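Long-range contact in adhesin competence repressor (Streptococcus pyogenes serotype M3, PDB 5JLU), which binds DNA as a zinc-responsive transcriptional regulator of the MarR family: residues 44-56 with 97-111. Residues are numbered along the deposited sequence; the frame is centred on the assembly and turned at random.
Sequences EHILMLLSQQRLT and YFELTELAKPIASEH. With ZN (zinc ion), chain B.
H45 and H111 meet at a zinc ion that ties two helices of the MarR-type winged helix-turn-helix fold, 44-52 and 105-111, which run nearly at right angles. Each imidazole gives its NE2 to the metal at 2.1 Å; three waters and H115, one helical turn beyond H111, complete the site. With both NE2 atoms on one ion, the rings meet in an offset edge-to-face pair, the edge of H111 toward the face of H45. H111 reaches across because its CG lies anti to the backbone N (chi1 172°). E44 probably helps hold this ring: its CB sits over the ring centre in a CH-pi contact. Its OE1 accepts a hydrogen bond from zinc-bound water 1 at 2.5 Å, and the carboxylate probably helps offset the metal's charge. M48, its chain bent at chi3, brings methyl CE obliquely to H111 ND1 at 3.6 Å.

Behind the site helix 44-52 packs on the second helix through L47 and A108, and on strand 97-100 through L50 and L100. A108 lets L47 approach, CB to CB, at 4.2 Å, and L100 CD1 presses tightly on L50 CB. Water 2 links L50 O to L100 N. Farther out, at the wing strand 97-100, the guanidinium of R54 stacks on one face of the Y97 ring, an off-centre cation-pi contact with planes 29° apart, while F98 N donates a hydrogen bond to L55 O at 3.2 Å.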
loop_
_atom_site.group_PDB
_atom_site.type_symbol
_atom_site.label_atom_id
_atom_site.label_comp_id
_atom_site.label_asym_id
_atom_site.label_seq_id
_atom_site.Cartn_x
_atom_site.Cartn_y
_atom_site.Cartn_z
ATOM N N GLU A 44 -7.535 4.642 -9.627
ATOM C CA GLU A 44 -8.536 3.570 -9.744
ATOM C C GLU A 44 -9.713 3.770 -8.788
ATOM O O GLU A 44 -10.838 3.365 -9.110
ATOM C CB GLU A 44 -7.950 2.186 -9.412
ATOM C CG GLU A 44 -6.999 1.641 -10.437
ATOM C CD GLU A 44 -6.226 0.385 -9.961
ATOM O OE1 GLU A 44 -5.825 0.254 -8.778
ATOM O OE2 GLU A 44 -6.059 -0.528 -10.757
ATOM N N HIS A 45 -9.458 4.345 -7.600
ATOM C CA HIS A 45 -10.506 4.547 -6.641
ATOM C C HIS A 45 -11.358 5.782 -6.948
ATOM O O HIS A 45 -12.535 5.783 -6.635
ATOM C CB HIS A 45 -9.995 4.494 -5.197
ATOM C CG HIS A 45 -9.769 3.094 -4.827
ATOM N ND1 HIS A 45 -10.740 2.344 -4.215
ATOM C CD2 HIS A 45 -8.812 2.229 -5.227
ATOM C CE1 HIS A 45 -10.361 1.083 -4.184
ATOM N NE2 HIS A 45 -9.191 0.991 -4.787
ATOM N N ILE A 46 -10.780 6.760 -7.640
ATOM C CA ILE A 46 -11.594 7.806 -8.259
ATOM C C ILE A 46 -12.555 7.189 -9.286
ATOM O O ILE A 46 -13.775 7.478 -9.306
ATOM C CB ILE A 46 -10.712 8.889 -8.904
ATOM C CG1 ILE A 46 -10.083 9.699 -7.771
ATOM C CG2 ILE A 46 -11.507 9.781 -9.884
ATOM C CD1 ILE A 46 -8.968 10.643 -8.240
ATOM N N LEU A 47 -12.019 6.386 -10.176
ATOM C CA LEU A 47 -12.858 5.781 -11.186
ATOM C C LEU A 47 -13.899 4.933 -10.455
ATOM O O LEU A 47 -15.066 5.074 -10.770
ATOM C CB LEU A 47 -12.055 4.981 -12.229
ATOM C CG LEU A 47 -11.067 5.743 -13.139
ATOM C CD1 LEU A 47 -10.304 4.778 -14.022
ATOM C CD2 LEU A 47 -11.673 6.772 -14.029
ATOM N N MET A 48 -13.521 4.120 -9.442
ATOM C CA MET A 48 -14.557 3.349 -8.689
ATOM C C MET A 48 -15.719 4.252 -8.170
ATOM O O MET A 48 -16.911 3.938 -8.327
ATOM C CB MET A 48 -13.921 2.559 -7.540
ATOM C CG MET A 48 -14.871 1.800 -6.634
ATOM S SD MET A 48 -14.009 0.748 -5.442
ATOM C CE MET A 48 -13.660 -0.623 -6.462
ATOM N N LEU A 49 -15.385 5.363 -7.527
ATOM C CA LEU A 49 -16.428 6.184 -6.919
ATOM C C LEU A 49 -17.274 6.889 -8.002
ATOM O O LEU A 49 -18.518 7.088 -7.844
ATOM C CB LEU A 49 -15.826 7.208 -5.948
ATOM C CG LEU A 49 -15.220 6.662 -4.656
ATOM C CD1 LEU A 49 -14.444 7.762 -3.976
ATOM C CD2 LEU A 49 -16.315 6.143 -3.697
ATOM N N LEU A 50 -16.613 7.318 -9.080
ATOM C CA LEU A 50 -17.326 7.976 -10.192
ATOM C C LEU A 50 -18.224 7.030 -10.977
ATOM O O LEU A 50 -19.244 7.476 -11.498
ATOM C CB LEU A 50 -16.368 8.708 -11.149
ATOM C CG LEU A 50 -15.795 9.944 -10.524
ATOM C CD1 LEU A 50 -14.668 10.514 -11.389
ATOM C CD2 LEU A 50 -16.885 10.959 -10.169
ATOM N N SER A 51 -17.891 5.733 -11.010
ATOM C CA SER A 51 -18.682 4.733 -11.716
ATOM C C SER A 51 -20.077 4.553 -11.088
ATOM O O SER A 51 -20.984 4.114 -11.753
ATOM C CB SER A 51 -17.985 3.355 -11.712
ATOM O OG SER A 51 -18.055 2.814 -10.384
ATOM N N GLN A 52 -20.270 4.942 -9.854
ATOM C CA GLN A 52 -21.603 4.889 -9.276
ATOM C C GLN A 52 -22.365 6.207 -9.085
ATOM O O GLN A 52 -23.573 6.176 -8.951
ATOM C CB GLN A 52 -21.566 4.103 -7.987
ATOM C CG GLN A 52 -20.811 4.775 -6.866
ATOM C CD GLN A 52 -19.867 3.839 -6.126
ATOM O OE1 GLN A 52 -19.336 2.869 -6.697
ATOM N NE2 GLN A 52 -19.638 4.137 -4.836
ATOM N N GLN A 53 -21.699 7.347 -9.092
ATOM C CA GLN A 53 -22.385 8.669 -9.207
ATOM C C GLN A 53 -21.404 9.751 -9.643
ATOM O O GLN A 53 -20.181 9.652 -9.389
ATOM C CB GLN A 53 -23.015 9.083 -7.872
ATOM C CG GLN A 53 -22.010 9.174 -6.747
ATOM C CD GLN A 53 -22.646 9.101 -5.371
ATOM O OE1 GLN A 53 -23.554 9.885 -5.063
ATOM N NE2 GLN A 53 -22.166 8.157 -4.526
ATOM N N ARG A 54 -21.923 10.771 -10.320
ATOM C CA ARG A 54 -21.152 11.963 -10.609
ATOM C C ARG A 54 -20.750 12.634 -9.273
ATOM O O ARG A 54 -21.527 12.621 -8.290
ATOM C CB ARG A 54 -21.941 12.923 -11.512
ATOM C CG ARG A 54 -22.235 12.417 -12.950
ATOM C CD ARG A 54 -22.995 13.466 -13.817
ATOM N NE ARG A 54 -23.897 14.231 -12.944
ATOM C CZ ARG A 54 -24.271 15.506 -13.073
ATOM N NH1 ARG A 54 -25.057 16.042 -12.131
ATOM N NH2 ARG A 54 -23.887 16.247 -14.114
ATOM N N LEU A 55 -19.501 13.138 -9.205
ATOM C CA LEU A 55 -19.011 13.785 -7.978
ATOM C C LEU A 55 -18.075 14.895 -8.345
ATOM O O LEU A 55 -17.525 14.929 -9.461
ATOM C CB LEU A 55 -18.277 12.793 -7.012
ATOM C CG LEU A 55 -18.960 11.529 -6.465
ATOM C CD1 LEU A 55 -17.951 10.467 -5.964
ATOM C CD2 LEU A 55 -19.937 11.876 -5.345
ATOM N N THR A 56 -17.837 15.755 -7.373
ATOM C CA THR A 56 -16.869 16.811 -7.525
ATOM C C THR A 56 -15.497 16.407 -7.034
ATOM O O THR A 56 -15.330 15.422 -6.311
ATOM C CB THR A 56 -17.296 18.077 -6.715
ATOM O OG1 THR A 56 -17.535 17.724 -5.344
ATOM C CG2 THR A 56 -18.549 18.669 -7.292
ATOM N N TYR A 97 -18.433 18.466 -12.261
ATOM C CA TYR A 97 -18.707 17.042 -12.064
ATOM C C TYR A 97 -17.933 16.234 -13.096
ATOM O O TYR A 97 -17.878 16.578 -14.296
ATOM C CB TYR A 97 -20.169 16.772 -12.295
ATOM C CG TYR A 97 -21.024 17.330 -11.202
ATOM C CD1 TYR A 97 -20.925 16.859 -9.883
ATOM C CD2 TYR A 97 -21.901 18.376 -11.458
ATOM C CE1 TYR A 97 -21.701 17.412 -8.852
ATOM C CE2 TYR A 97 -22.685 18.926 -10.433
ATOM C CZ TYR A 97 -22.585 18.457 -9.154
ATOM O OH TYR A 97 -23.360 19.058 -8.195
ATOM N N PHE A 98 -17.381 15.126 -12.626
ATOM C CA PHE A 98 -16.661 14.220 -13.455
ATOM C C PHE A 98 -17.431 12.956 -13.674
ATOM O O PHE A 98 -18.232 12.500 -12.838
ATOM C CB PHE A 98 -15.276 13.995 -12.874
ATOM C CG PHE A 98 -14.401 15.217 -12.993
ATOM C CD1 PHE A 98 -13.853 15.564 -14.206
ATOM C CD2 PHE A 98 -14.209 16.037 -11.930
ATOM C CE1 PHE A 98 -13.079 16.704 -14.360
ATOM C CE2 PHE A 98 -13.454 17.193 -12.073
ATOM C CZ PHE A 98 -12.877 17.510 -13.258
ATOM N N GLU A 99 -17.263 12.445 -14.865
ATOM C CA GLU A 99 -17.764 11.126 -15.161
ATOM C C GLU A 99 -16.899 10.380 -16.148
ATOM O O GLU A 99 -16.076 10.951 -16.870
ATOM C CB GLU A 99 -19.192 11.221 -15.662
ATOM C CG GLU A 99 -19.335 11.748 -17.056
ATOM C CD GLU A 99 -20.781 12.178 -17.372
ATOM O OE1 GLU A 99 -20.954 12.585 -18.531
ATOM O OE2 GLU A 99 -21.708 12.104 -16.497
ATOM N N LEU A 100 -17.116 9.090 -16.138
ATOM C CA LEU A 100 -16.295 8.166 -16.876
ATOM C C LEU A 100 -16.593 8.289 -18.389
ATOM O O LEU A 100 -17.752 8.442 -18.776
ATOM C CB LEU A 100 -16.642 6.739 -16.391
ATOM C CG LEU A 100 -15.782 6.104 -15.273
ATOM C CD1 LEU A 100 -15.828 6.905 -13.998
ATOM C CD2 LEU A 100 -16.259 4.682 -15.048
ATOM N N THR A 101 -15.568 8.176 -19.209
ATOM C CA THR A 101 -15.770 8.036 -20.622
ATOM C C THR A 101 -15.962 6.542 -20.870
ATOM O O THR A 101 -15.650 5.725 -20.010
ATOM C CB THR A 101 -14.560 8.459 -21.385
ATOM O OG1 THR A 101 -13.455 7.592 -21.033
ATOM C CG2 THR A 101 -14.238 9.965 -21.108
ATOM N N GLU A 102 -16.449 6.202 -22.057
ATOM C CA GLU A 102 -16.699 4.812 -22.459
ATOM C C GLU A 102 -15.512 3.933 -22.277
ATOM O O GLU A 102 -15.636 2.800 -21.813
ATOM C CB GLU A 102 -17.140 4.703 -23.953
ATOM C CG GLU A 102 -18.245 3.666 -24.140
ATOM C CD GLU A 102 -19.418 3.876 -23.177
ATOM O OE1 GLU A 102 -19.820 5.053 -22.941
ATOM O OE2 GLU A 102 -19.920 2.862 -22.631
ATOM N N LEU A 103 -14.366 4.453 -22.700
ATOM C CA LEU A 103 -13.080 3.760 -22.552
ATOM C C LEU A 103 -12.689 3.373 -21.079
ATOM O O LEU A 103 -11.891 2.431 -20.845
ATOM C CB LEU A 103 -11.999 4.674 -23.137
ATOM C CG LEU A 103 -10.538 4.259 -23.076
ATOM C CD1 LEU A 103 -10.324 3.136 -24.076
ATOM C CD2 LEU A 103 -9.604 5.436 -23.362
ATOM N N ALA A 104 -13.189 4.131 -20.102
ATOM C CA ALA A 104 -12.827 3.893 -18.658
ATOM C C ALA A 104 -13.646 2.780 -18.051
ATOM O O ALA A 104 -13.213 2.146 -17.110
ATOM C CB ALA A 104 -13.061 5.141 -17.868
ATOM N N LYS A 105 -14.847 2.575 -18.579
ATOM C CA LYS A 105 -15.836 1.693 -17.950
ATOM C C LYS A 105 -15.393 0.257 -17.766
ATOM O O LYS A 105 -15.543 -0.255 -16.675
ATOM C CB LYS A 105 -17.190 1.770 -18.663
ATOM C CG LYS A 105 -17.906 3.070 -18.335
ATOM C CD LYS A 105 -19.163 3.339 -19.152
ATOM C CE LYS A 105 -19.515 4.821 -19.104
ATOM N NZ LYS A 105 -20.970 5.079 -18.929
ATOM N N PRO A 106 -14.815 -0.375 -18.807
ATOM C CA PRO A 106 -14.223 -1.702 -18.587
ATOM C C PRO A 106 -13.080 -1.697 -17.599
ATOM O O PRO A 106 -12.905 -2.672 -16.916
ATOM C CB PRO A 106 -13.666 -2.104 -19.974
ATOM C CG PRO A 106 -13.953 -0.946 -20.907
ATOM C CD PRO A 106 -15.013 -0.108 -20.243
ATOM N N ILE A 107 -12.303 -0.607 -17.544
ATOM C CA ILE A 107 -11.160 -0.518 -16.628
ATOM C C ILE A 107 -11.653 -0.449 -15.201
ATOM O O ILE A 107 -11.231 -1.207 -14.361
ATOM C CB ILE A 107 -10.258 0.675 -16.947
ATOM C CG1 ILE A 107 -9.922 0.745 -18.462
ATOM C CG2 ILE A 107 -8.967 0.573 -16.153
ATOM C CD1 ILE A 107 -9.384 -0.546 -19.052
ATOM N N ALA A 108 -12.632 0.400 -14.970
ATOM C CA ALA A 108 -13.271 0.516 -13.698
ATOM C C ALA A 108 -13.945 -0.791 -13.241
ATOM O O ALA A 108 -13.751 -1.182 -12.099
ATOM C CB ALA A 108 -14.273 1.675 -13.683
ATOM N N SER A 109 -14.745 -1.414 -14.101
ATOM C CA SER A 109 -15.445 -2.662 -13.783
ATOM C C SER A 109 -14.556 -3.731 -13.310
ATOM O O SER A 109 -14.844 -4.378 -12.332
ATOM C CB SER A 109 -16.160 -3.224 -15.018
ATOM O OG SER A 109 -17.236 -2.405 -15.239
ATOM N N GLU A 110 -13.477 -3.936 -14.030
ATOM C CA GLU A 110 -12.435 -4.884 -13.605
ATOM C C GLU A 110 -11.776 -4.636 -12.252
ATOM O O GLU A 110 -11.412 -5.568 -11.500
ATOM C CB GLU A 110 -11.311 -4.902 -14.643
ATOM C CG GLU A 110 -10.116 -5.829 -14.361
ATOM C CD GLU A 110 -10.474 -7.346 -14.195
ATOM O OE1 GLU A 110 -9.575 -8.122 -13.785
ATOM O OE2 GLU A 110 -11.623 -7.793 -14.482
ATOM N N HIS A 111 -11.484 -3.385 -11.983
ATOM C CA HIS A 111 -10.943 -3.043 -10.688
ATOM C C HIS A 111 -12.024 -3.288 -9.620
ATOM O O HIS A 111 -11.728 -3.841 -8.585
ATOM C CB HIS A 111 -10.472 -1.596 -10.692
ATOM C CG HIS A 111 -10.083 -1.105 -9.358
ATOM N ND1 HIS A 111 -10.861 -0.228 -8.624
ATOM C CD2 HIS A 111 -9.017 -1.426 -8.587
ATOM C CE1 HIS A 111 -10.248 0.008 -7.480
ATOM N NE2 HIS A 111 -9.137 -0.721 -7.431
HETATM ZN ZN ZN B . -8.216 -0.741 -5.521
HETATM O O HOH W 1 -6.516 0.366 -6.372
HETATM O O HOH W 2 -19.350 7.961 -14.605
HETATM O O HOH W 3 -7.094 -0.805 -3.659
HETATM O O HOH W 4 -7.177 -2.412 -6.008
#